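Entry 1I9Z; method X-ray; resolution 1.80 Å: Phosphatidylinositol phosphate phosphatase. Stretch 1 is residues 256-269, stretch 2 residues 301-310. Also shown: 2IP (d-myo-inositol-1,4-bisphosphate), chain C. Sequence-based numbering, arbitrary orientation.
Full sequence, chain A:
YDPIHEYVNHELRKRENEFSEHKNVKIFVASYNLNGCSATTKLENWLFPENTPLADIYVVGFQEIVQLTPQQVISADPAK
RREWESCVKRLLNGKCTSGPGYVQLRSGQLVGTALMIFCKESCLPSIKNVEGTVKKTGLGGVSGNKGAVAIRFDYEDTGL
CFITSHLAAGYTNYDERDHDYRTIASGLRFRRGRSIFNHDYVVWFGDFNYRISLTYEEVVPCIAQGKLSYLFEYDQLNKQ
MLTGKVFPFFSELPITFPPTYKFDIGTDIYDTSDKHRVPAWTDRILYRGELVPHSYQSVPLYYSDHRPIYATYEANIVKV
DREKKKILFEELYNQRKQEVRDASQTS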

ATOM      1  N   THR A 256       4.190   1.880 -16.893  1.00 19.30           N
ATOM      2  CA  THR A 256       4.512   2.706 -18.047  1.00 21.07           C
ATOM      3  C   THR A 256       5.716   3.601 -17.783  1.00 21.40           C
ATOM      4  O   THR A 256       6.061   4.456 -18.624  1.00 22.05           O
ATOM      5  CB  THR A 256       3.315   3.568 -18.470  1.00 22.98           C
ATOM      6  OG1 THR A 256       2.975   4.476 -17.400  1.00 21.71           O
ATOM      7  CG2 THR A 256       2.076   2.652 -18.772  1.00 24.56           C
ATOM      8  N   PHE A 257       6.349   3.415 -16.625  1.00 18.23           N
ATOM      9  CA  PHE A 257       7.538   4.199 -16.279  1.00 17.46           C
ATOM     10  C   PHE A 257       8.782   3.348 -16.347  1.00 16.06           C
ATOM     11  O   PHE A 257       8.717   2.135 -16.183  1.00 15.79           O
ATOM     12  CB  PHE A 257       7.365   4.823 -14.865  1.00 15.33           C
ATOM     13  CG  PHE A 257       6.988   3.841 -13.813  1.00 16.65           C
ATOM     14  CD1 PHE A 257       7.974   3.199 -13.034  1.00 16.64           C
ATOM     15  CD2 PHE A 257       5.636   3.565 -13.567  1.00 16.73           C
ATOM     16  CE1 PHE A 257       7.583   2.283 -11.991  1.00 14.36           C
ATOM     17  CE2 PHE A 257       5.236   2.657 -12.553  1.00 17.82           C
ATOM     18  CZ  PHE A 257       6.214   2.022 -11.759  1.00 16.49           C
ATOM     19  N   PRO A 258       9.956   3.966 -16.565  1.00 16.55           N
ATOM     20  CA  PRO A 258      11.203   3.214 -16.650  1.00 15.24           C
ATOM     21  C   PRO A 258      11.645   2.631 -15.302  1.00 14.61           C
ATOM     22  O   PRO A 258      11.155   3.094 -14.252  1.00 14.47           O
ATOM     23  CB  PRO A 258      12.213   4.253 -17.143  1.00 17.37           C
ATOM     24  CG  PRO A 258      11.383   5.516 -17.553  1.00 19.57           C
ATOM     25  CD  PRO A 258      10.154   5.432 -16.758  1.00 17.85           C
ATOM     26  N   PRO A 259      12.508   1.610 -15.312  1.00 14.73           N
ATOM     27  CA  PRO A 259      13.076   0.934 -14.134  1.00 13.46           C
ATOM     28  C   PRO A 259      13.576   2.060 -13.208  1.00 14.21           C
ATOM     29  O   PRO A 259      14.232   3.051 -13.669  1.00 13.23           O
ATOM     30  CB  PRO A 259      14.257   0.178 -14.735  1.00 15.67           C
ATOM     31  CG  PRO A 259      13.596  -0.382 -16.044  1.00 15.58           C
ATOM     32  CD  PRO A 259      12.847   0.874 -16.557  1.00 14.53           C
ATOM     33  N   THR A 260      13.173   1.959 -11.928  1.00 15.61           N
ATOM     34  CA  THR A 260      13.458   2.986 -10.966  1.00 14.86           C
ATOM     35  C   THR A 260      14.780   2.809 -10.253  1.00 16.32           C
ATOM     36  O   THR A 260      15.113   3.610  -9.386  1.00 16.22           O
ATOM     37  CB  THR A 260      12.378   2.982  -9.884  1.00 15.22           C
ATOM     38  OG1 THR A 260      12.240   1.615  -9.348  1.00 13.95           O
ATOM     39  CG2 THR A 260      11.015   3.402 -10.497  1.00 15.16           C
ATOM     40  N   TYR A 261      15.498   1.756 -10.625  1.00 16.34           N
ATOM     41  CA  TYR A 261      16.712   1.395 -10.023  1.00 16.99           C
ATOM     42  C   TYR A 261      17.656   0.944 -11.099  1.00 18.54           C
ATOM     43  O   TYR A 261      17.292   0.325 -12.114  1.00 17.96           O
ATOM     44  CB  TYR A 261      16.525   0.215  -9.036  1.00 19.46           C
ATOM     45  CG  TYR A 261      17.792  -0.390  -8.492  1.00 22.14           C
ATOM     46  CD1 TYR A 261      18.422   0.171  -7.370  1.00 26.41           C
ATOM     47  CD2 TYR A 261      18.323  -1.593  -9.033  1.00 24.27           C
ATOM     48  CE1 TYR A 261      19.545  -0.456  -6.760  1.00 28.19           C
ATOM     49  CE2 TYR A 261      19.467  -2.206  -8.435  1.00 25.52           C
ATOM     50  CZ  TYR A 261      20.050  -1.634  -7.308  1.00 27.49           C
ATOM     51  OH  TYR A 261      21.151  -2.219  -6.681  1.00 29.83           O
ATOM     52  N   LYS A 262      18.731   1.447 -10.528  1.00 20.31           N
ATOM     53  CA  LYS A 262      20.043   1.830 -10.229  1.00 17.96           C
ATOM     54  C   LYS A 262      20.586   3.035 -10.914  1.00 16.19           C
ATOM     55  O   LYS A 262      21.213   2.896 -11.874  1.00 13.38           O
ATOM     56  CB  LYS A 262      20.958   0.665 -10.209  1.00 23.60           C
ATOM     57  CG  LYS A 262      22.189   1.133  -9.847  1.00 27.56           C
ATOM     58  CD  LYS A 262      22.123   1.606  -8.488  1.00 20.83           C
ATOM     59  CE  LYS A 262      23.127   0.651  -7.821  1.00 22.46           C
ATOM     60  NZ  LYS A 262      24.030   1.502  -6.934  1.00 25.27           N
ATOM     61  N   PHE A 263      20.341   4.229 -10.350  1.00 14.89           N
ATOM     62  CA  PHE A 263      20.797   5.432 -11.017  1.00 13.72           C
ATOM     63  C   PHE A 263      22.005   6.003 -10.275  1.00 15.80           C
ATOM     64  O   PHE A 263      22.091   5.894  -9.005  1.00 17.84           O
ATOM     65  CB  PHE A 263      19.700   6.556 -10.959  1.00 13.74           C
ATOM     66  CG  PHE A 263      18.532   6.342 -11.848  1.00 14.57           C
ATOM     67  CD1 PHE A 263      17.333   5.777 -11.354  1.00 15.06           C
ATOM     68  CD2 PHE A 263      18.611   6.645 -13.198  1.00 12.59           C
ATOM     69  CE1 PHE A 263      16.233   5.543 -12.219  1.00 14.15           C
ATOM     70  CE2 PHE A 263      17.530   6.406 -14.041  1.00 13.98           C
ATOM     71  CZ  PHE A 263      16.351   5.871 -13.570  1.00 14.14           C
ATOM     72  N   ASP A 264      22.878   6.695 -11.029  1.00 16.14           N
ATOM     73  CA  ASP A 264      23.977   7.471 -10.395  1.00 15.75           C
ATOM     74  C   ASP A 264      23.186   8.566  -9.660  1.00 16.17           C
ATOM     75  O   ASP A 264      22.187   9.092 -10.170  1.00 16.59           O
ATOM     76  CB  ASP A 264      24.870   8.138 -11.457  1.00 17.55           C
ATOM     77  CG  ASP A 264      25.821   7.137 -12.136  1.00 21.25           C
ATOM     78  OD1 ASP A 264      25.874   5.950 -11.711  1.00 17.95           O
ATOM     79  OD2 ASP A 264      26.516   7.586 -13.077  1.00 20.64           O
ATOM     80  N   ILE A 265      23.618   8.911  -8.451  1.00 13.95           N
ATOM     81  CA  ILE A 265      22.891   9.871  -7.653  1.00 13.89           C
ATOM     82  C   ILE A 265      22.974  11.273  -8.309  1.00 15.80           C
ATOM     83  O   ILE A 265      24.072  11.680  -8.735  1.00 16.33           O
ATOM     84  CB  ILE A 265      23.526   9.935  -6.285  1.00 17.31           C
ATOM     85  CG1 ILE A 265      23.385   8.539  -5.603  1.00 21.84           C
ATOM     86  CG2 ILE A 265      22.708  10.975  -5.389  1.00 18.53           C
ATOM     87  CD1 ILE A 265      24.344   8.314  -4.520  1.00 24.63           C
ATOM     88  N   GLY A 266      21.834  11.950  -8.374  1.00 13.68           N
ATOM     89  CA  GLY A 266      21.723  13.303  -8.965  1.00 14.89           C
ATOM     90  C   GLY A 266      21.548  13.314 -10.492  1.00 14.17           C
ATOM     91  O   GLY A 266      21.401  14.374 -11.125  1.00 15.14           O
ATOM     92  N   THR A 267      21.559  12.158 -11.137  1.00 15.75           N
ATOM     93  CA  THR A 267      21.478  12.195 -12.609  1.00 14.75           C
ATOM     94  C   THR A 267      20.387  11.245 -13.214  1.00 15.59           C
ATOM     95  O   THR A 267      19.733  10.460 -12.496  1.00 14.61           O
ATOM     96  CB  THR A 267      22.817  11.767 -13.215  1.00 17.41           C
ATOM     97  OG1 THR A 267      22.931  10.351 -13.097  1.00 18.22           O
ATOM     98  CG2 THR A 267      24.004  12.337 -12.429  1.00 17.78           C
ATOM     99  N   ASP A 268      20.272  11.293 -14.542  1.00 14.51           N
ATOM    100  CA  ASP A 268      19.319  10.449 -15.284  1.00 16.49           C
ATOM    101  C   ASP A 268      20.047   9.221 -15.761  1.00 18.00           C
ATOM    102  O   ASP A 268      19.499   8.457 -16.589  1.00 18.86           O
ATOM    103  CB  ASP A 268      18.854  11.219 -16.544  1.00 17.57           C
ATOM    104  CG  ASP A 268      17.892  12.335 -16.217  1.00 16.83           C
ATOM    105  OD1 ASP A 268      17.018  12.151 -15.337  1.00 18.24           O
ATOM    106  OD2 ASP A 268      17.928  13.420 -16.865  1.00 21.44           O
ATOM    107  N   ILE A 269      21.235   8.968 -15.231  1.00 14.96           N
ATOM    108  CA  ILE A 269      22.071   7.924 -15.802  1.00 15.63           C
ATOM    109  C   ILE A 269      22.048   6.630 -14.988  1.00 16.42           C
ATOM    110  O   ILE A 269      22.189   6.671 -13.763  1.00 15.66           O
ATOM    111  CB  ILE A 269      23.504   8.492 -15.879  1.00 15.36           C
ATOM    112  CG1 ILE A 269      23.465   9.708 -16.841  1.00 17.37           C
ATOM    113  CG2 ILE A 269      24.554   7.461 -16.355  1.00 18.53           C
ATOM    114  CD1 ILE A 269      24.839  10.228 -17.132  1.00 22.61           C
TER
HETATM  115  C1  2IP C 302      23.770  -7.589  -5.285  0.50 57.15           C
HETATM  116  C2  2IP C 302      24.171  -6.916  -3.947  0.50 56.44           C
HETATM  117  C3  2IP C 302      24.338  -5.367  -4.101  0.50 55.74           C
HETATM  118  C4  2IP C 302      23.099  -4.664  -4.714  0.50 55.30           C
HETATM  119  C5  2IP C 302      22.851  -5.299  -6.100  0.50 56.01           C
HETATM  120  C6  2IP C 302      22.591  -6.832  -6.009  0.50 56.48           C
HETATM  121  O1  2IP C 302      24.427  -8.587  -6.019  0.50 59.22           O
HETATM  122  O2  2IP C 302      23.213  -7.118  -2.944  0.50 55.17           O
HETATM  123  O3  2IP C 302      24.562  -4.775  -2.855  0.50 56.00           O
HETATM  124  O4  2IP C 302      23.377  -3.231  -4.840  0.50 53.37           O
HETATM  125  O5  2IP C 302      21.721  -4.694  -6.729  0.50 55.20           O
HETATM  126  O6  2IP C 302      22.428  -7.183  -7.377  0.50 55.61           O
HETATM  127  P4  2IP C 302      22.618  -2.110  -4.038  0.50 51.58           P
HETATM  128  O41 2IP C 302      21.082  -2.361  -4.268  0.50 52.69           O
HETATM  129  O42 2IP C 302      23.004  -0.791  -4.537  0.50 50.04           O
HETATM  130  O43 2IP C 302      23.093  -2.358  -2.596  0.50 51.76           O
HETATM  131  P1  2IP C 302      24.154 -10.047  -6.251  0.50 59.45           P
HETATM  132  O11 2IP C 302      25.507 -10.700  -5.918  0.50 61.20           O
HETATM  133  O12 2IP C 302      23.060 -10.744  -5.478  0.50 60.96           O
HETATM  134  O13 2IP C 302      23.979 -10.160  -7.770  0.50 60.76           O
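Stretch 2 (301-310) LYYSDHRPIY

Two chain segments need not form a sheet to fix one another's side chains; a few backbone bonds can hold the register while side chains pack around them. Residues 301-310 and 256-269 of this phosphatidylinositol phosphate phosphatase illustrate the point. Stretch 2 runs antiparallel to stretch 1, Tyr302 lying near Gly266 and Arg307 near Thr260, and is irregular until the strand that begins at Ile309. Three backbone bonds hold the pair: Arg307 N to Thr260 O (2.8 Å), Phe263 N to Asp305 O (2.9 Å), and Gly266 N to Tyr302 O (2.9 Å). The last is offered by a type II turn, Asp264 to Thr267, in which Gly266 takes the positive phi that glycine tolerates best.

Arg307 is the centrepiece. Its CB points toward stretch 1; chi1 and chi2, both m, bend the chain, chi3 is t, and chi4 at -89° turns the guanidinium so that it lies flat on the ring of Phe263 (chi1 m), with Arg307 CZ 3.9 Å from the centroid of the Phe263 ring. Stacking leaves the guanidinium edge free, so Arg307 NH2 donates to Thr267 O at 2.9 Å, while water 2 links Arg307 NH2 to Asp268 OD1, 2.8 Å from each. Asp268, also m, brings that same OD1 within 2.6 Å of Tyr302 OH, which donates to it.

Next to the Thr260-Arg307 pair, Tyr261, with chi1 t, sets its CB over the face of the His306 ring, 4.3 Å from the centroid; the two rings meet obliquely. Tyr261 OH reaches the inositol bisphosphate, 2.5 Å from 2IP O5. Lys262 starts away from stretch 2, yet its chain bends back until Lys262 NZ forms a salt bridge with Asp305 OD2 (3.5 Å), its hydrogen bond weak. Beyond, Ile309 (chi1 p) packs its CG2 against Thr260 CG2 at 3.8 Å and Phe257 CE1 at 4.2 Å, closing the contact with apolar groups.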

ATOM      1  N   LEU A 301      12.890  12.544  -8.788  1.00 16.13           N
ATOM      2  CA  LEU A 301      13.645  13.098  -7.633  1.00 15.54           C
ATOM      3  C   LEU A 301      14.985  12.375  -7.712  1.00 15.94           C
ATOM      4  O   LEU A 301      15.026  11.165  -8.001  1.00 16.49           O
ATOM      5  CB  LEU A 301      13.026  12.822  -6.274  1.00 17.40           C
ATOM      6  CG  LEU A 301      11.781  13.629  -5.904  1.00 21.44           C
ATOM      7  CD1 LEU A 301      11.518  13.433  -4.406  1.00 16.80           C
ATOM      8  CD2 LEU A 301      12.041  15.162  -6.212  1.00 20.89           C
ATOM      9  N   TYR A 302      16.076  13.076  -7.401  1.00 16.18           N
ATOM     10  CA  TYR A 302      17.416  12.556  -7.645  1.00 14.93           C
ATOM     11  C   TYR A 302      18.310  12.381  -6.419  1.00 15.23           C
ATOM     12  O   TYR A 302      19.547  12.225  -6.559  1.00 16.09           O
ATOM     13  CB  TYR A 302      18.093  13.567  -8.640  1.00 16.59           C
ATOM     14  CG  TYR A 302      17.433  13.622 -10.017  1.00 16.45           C
ATOM     15  CD1 TYR A 302      16.301  14.434 -10.267  1.00 16.97           C
ATOM     16  CD2 TYR A 302      17.961  12.871 -11.055  1.00 15.43           C
ATOM     17  CE1 TYR A 302      15.700  14.489 -11.583  1.00 17.02           C
ATOM     18  CE2 TYR A 302      17.403  12.880 -12.342  1.00 16.39           C
ATOM     19  CZ  TYR A 302      16.263  13.705 -12.586  1.00 17.65           C
ATOM     20  OH  TYR A 302      15.715  13.753 -13.836  1.00 18.18           O
ATOM     21  N   TYR A 303      17.694  12.373  -5.227  1.00 15.11           N
ATOM     22  CA  TYR A 303      18.478  12.287  -4.007  1.00 13.71           C
ATOM     23  C   TYR A 303      19.045  10.927  -3.736  1.00 15.81           C
ATOM     24  O   TYR A 303      19.967  10.798  -2.937  1.00 15.08           O
ATOM     25  CB  TYR A 303      17.623  12.655  -2.786  1.00 14.13           C
ATOM     26  CG  TYR A 303      16.852  13.922  -2.979  1.00 15.88           C
ATOM     27  CD1 TYR A 303      15.508  13.999  -2.652  1.00 15.42           C
ATOM     28  CD2 TYR A 303      17.489  15.080  -3.480  1.00 16.80           C
ATOM     29  CE1 TYR A 303      14.766  15.211  -2.837  1.00 17.46           C
ATOM     30  CE2 TYR A 303      16.781  16.269  -3.621  1.00 19.57           C
ATOM     31  CZ  TYR A 303      15.429  16.331  -3.307  1.00 16.47           C
ATOM     32  OH  TYR A 303      14.698  17.524  -3.450  1.00 20.55           O
ATOM     33  N   SER A 304      18.478   9.926  -4.402  1.00 14.29           N
ATOM     34  CA  SER A 304      18.833   8.524  -4.139  1.00 15.63           C
ATOM     35  C   SER A 304      19.227   7.780  -5.426  1.00 15.67           C
ATOM     36  O   SER A 304      19.187   8.370  -6.522  1.00 15.58           O
ATOM     37  CB  SER A 304      17.576   7.842  -3.492  1.00 15.13           C
ATOM     38  OG  SER A 304      17.772   6.420  -3.332  1.00 15.51           O
ATOM     39  N   ASP A 305      19.663   6.519  -5.278  1.00 14.52           N
ATOM     40  CA  ASP A 305      19.953   5.726  -6.472  1.00 17.65           C
ATOM     41  C   ASP A 305      18.636   5.067  -6.949  1.00 15.71           C
ATOM     42  O   ASP A 305      18.604   4.394  -7.974  1.00 14.60           O
ATOM     43  CB  ASP A 305      21.055   4.695  -6.213  1.00 17.01           C
ATOM     44  CG  ASP A 305      20.783   3.823  -5.003  1.00 20.33           C
ATOM     45  OD1 ASP A 305      19.798   3.979  -4.231  1.00 16.38           O
ATOM     46  OD2 ASP A 305      21.624   2.930  -4.861  1.00 23.44           O
ATOM     47  N   HIS A 306      17.538   5.273  -6.230  1.00 15.44           N
ATOM     48  CA  HIS A 306      16.213   4.842  -6.719  1.00 14.42           C
ATOM     49  C   HIS A 306      15.355   6.068  -6.988  1.00 17.26           C
ATOM     50  O   HIS A 306      15.531   7.118  -6.344  1.00 15.06           O
ATOM     51  CB  HIS A 306      15.383   4.080  -5.671  1.00 13.59           C
ATOM     52  CG  HIS A 306      15.931   2.744  -5.319  1.00 11.08           C
ATOM     53  ND1 HIS A 306      15.203   1.574  -5.461  1.00 13.82           N
ATOM     54  CD2 HIS A 306      17.102   2.396  -4.746  1.00 13.97           C
ATOM     55  CE1 HIS A 306      15.909   0.563  -4.971  1.00 12.78           C
ATOM     56  NE2 HIS A 306      17.069   1.038  -4.527  1.00 15.74           N
ATOM     57  N   ARG A 307      14.420   5.957  -7.928  1.00 15.84           N
ATOM     58  CA  ARG A 307      13.386   7.019  -8.064  1.00 14.07           C
ATOM     59  C   ARG A 307      12.236   6.639  -7.188  1.00 14.13           C
ATOM     60  O   ARG A 307      11.984   5.436  -6.985  1.00 12.84           O
ATOM     61  CB  ARG A 307      12.783   7.093  -9.465  1.00 12.68           C
ATOM     62  CG  ARG A 307      13.805   7.499 -10.512  1.00 13.18           C
ATOM     63  CD  ARG A 307      13.888   9.132 -10.588  1.00 13.97           C
ATOM     64  NE  ARG A 307      14.912   9.389 -11.582  1.00 15.39           N
ATOM     65  CZ  ARG A 307      16.211   9.506 -11.355  1.00 18.49           C
ATOM     66  NH1 ARG A 307      16.749   9.487 -10.118  1.00 16.00           N
ATOM     67  NH2 ARG A 307      17.041   9.431 -12.415  1.00 18.66           N
ATOM     68  N   PRO A 308      11.531   7.630  -6.607  1.00 14.41           N
ATOM     69  CA  PRO A 308      10.370   7.393  -5.768  1.00 16.00           C
ATOM     70  C   PRO A 308       9.201   7.087  -6.721  1.00 15.28           C
ATOM     71  O   PRO A 308       9.269   7.422  -7.947  1.00 15.69           O
ATOM     72  CB  PRO A 308      10.157   8.746  -5.004  1.00 16.24           C
ATOM     73  CG  PRO A 308      10.793   9.771  -5.905  1.00 18.93           C
ATOM     74  CD  PRO A 308      11.854   9.071  -6.769  1.00 15.19           C
ATOM     75  N   ILE A 309       8.160   6.435  -6.194  1.00 14.98           N
ATOM     76  CA  ILE A 309       6.968   6.121  -7.008  1.00 14.03           C
ATOM     77  C   ILE A 309       5.702   6.420  -6.191  1.00 14.93           C
ATOM     78  O   ILE A 309       5.766   6.696  -4.966  1.00 14.52           O
ATOM     79  CB  ILE A 309       6.913   4.616  -7.410  1.00 13.98           C
ATOM     80  CG1 ILE A 309       6.948   3.732  -6.163  1.00 14.34           C
ATOM     81  CG2 ILE A 309       8.104   4.274  -8.294  1.00 14.87           C
ATOM     82  CD1 ILE A 309       6.576   2.217  -6.433  1.00 13.66           C
ATOM     83  N   TYR A 310       4.553   6.459  -6.861  1.00 15.52           N
ATOM     84  CA  TYR A 310       3.303   6.616  -6.138  1.00 14.37           C
ATOM     85  C   TYR A 310       2.181   5.934  -6.911  1.00 16.44           C
ATOM     86  O   TYR A 310       2.329   5.634  -8.119  1.00 16.76           O
ATOM     87  CB  TYR A 310       2.937   8.105  -5.883  1.00 14.40           C
ATOM     88  CG  TYR A 310       2.544   8.852  -7.153  1.00 15.24           C
ATOM     89  CD1 TYR A 310       1.207   8.879  -7.572  1.00 16.84           C
ATOM     90  CD2 TYR A 310       3.499   9.435  -7.949  1.00 15.86           C
ATOM     91  CE1 TYR A 310       0.832   9.503  -8.773  1.00 17.90           C
ATOM     92  CE2 TYR A 310       3.145  10.038  -9.189  1.00 18.56           C
ATOM     93  CZ  TYR A 310       1.833  10.075  -9.572  1.00 20.00           C
ATOM     94  OH  TYR A 310       1.481  10.736 -10.737  1.00 20.00           O
TER
HETATM   95  O   HOH W   1      19.432   9.807  -9.021  1.00 14.27           O
HETATM   96  O   HOH W   2      15.806   9.655 -14.929  1.00 20.71           O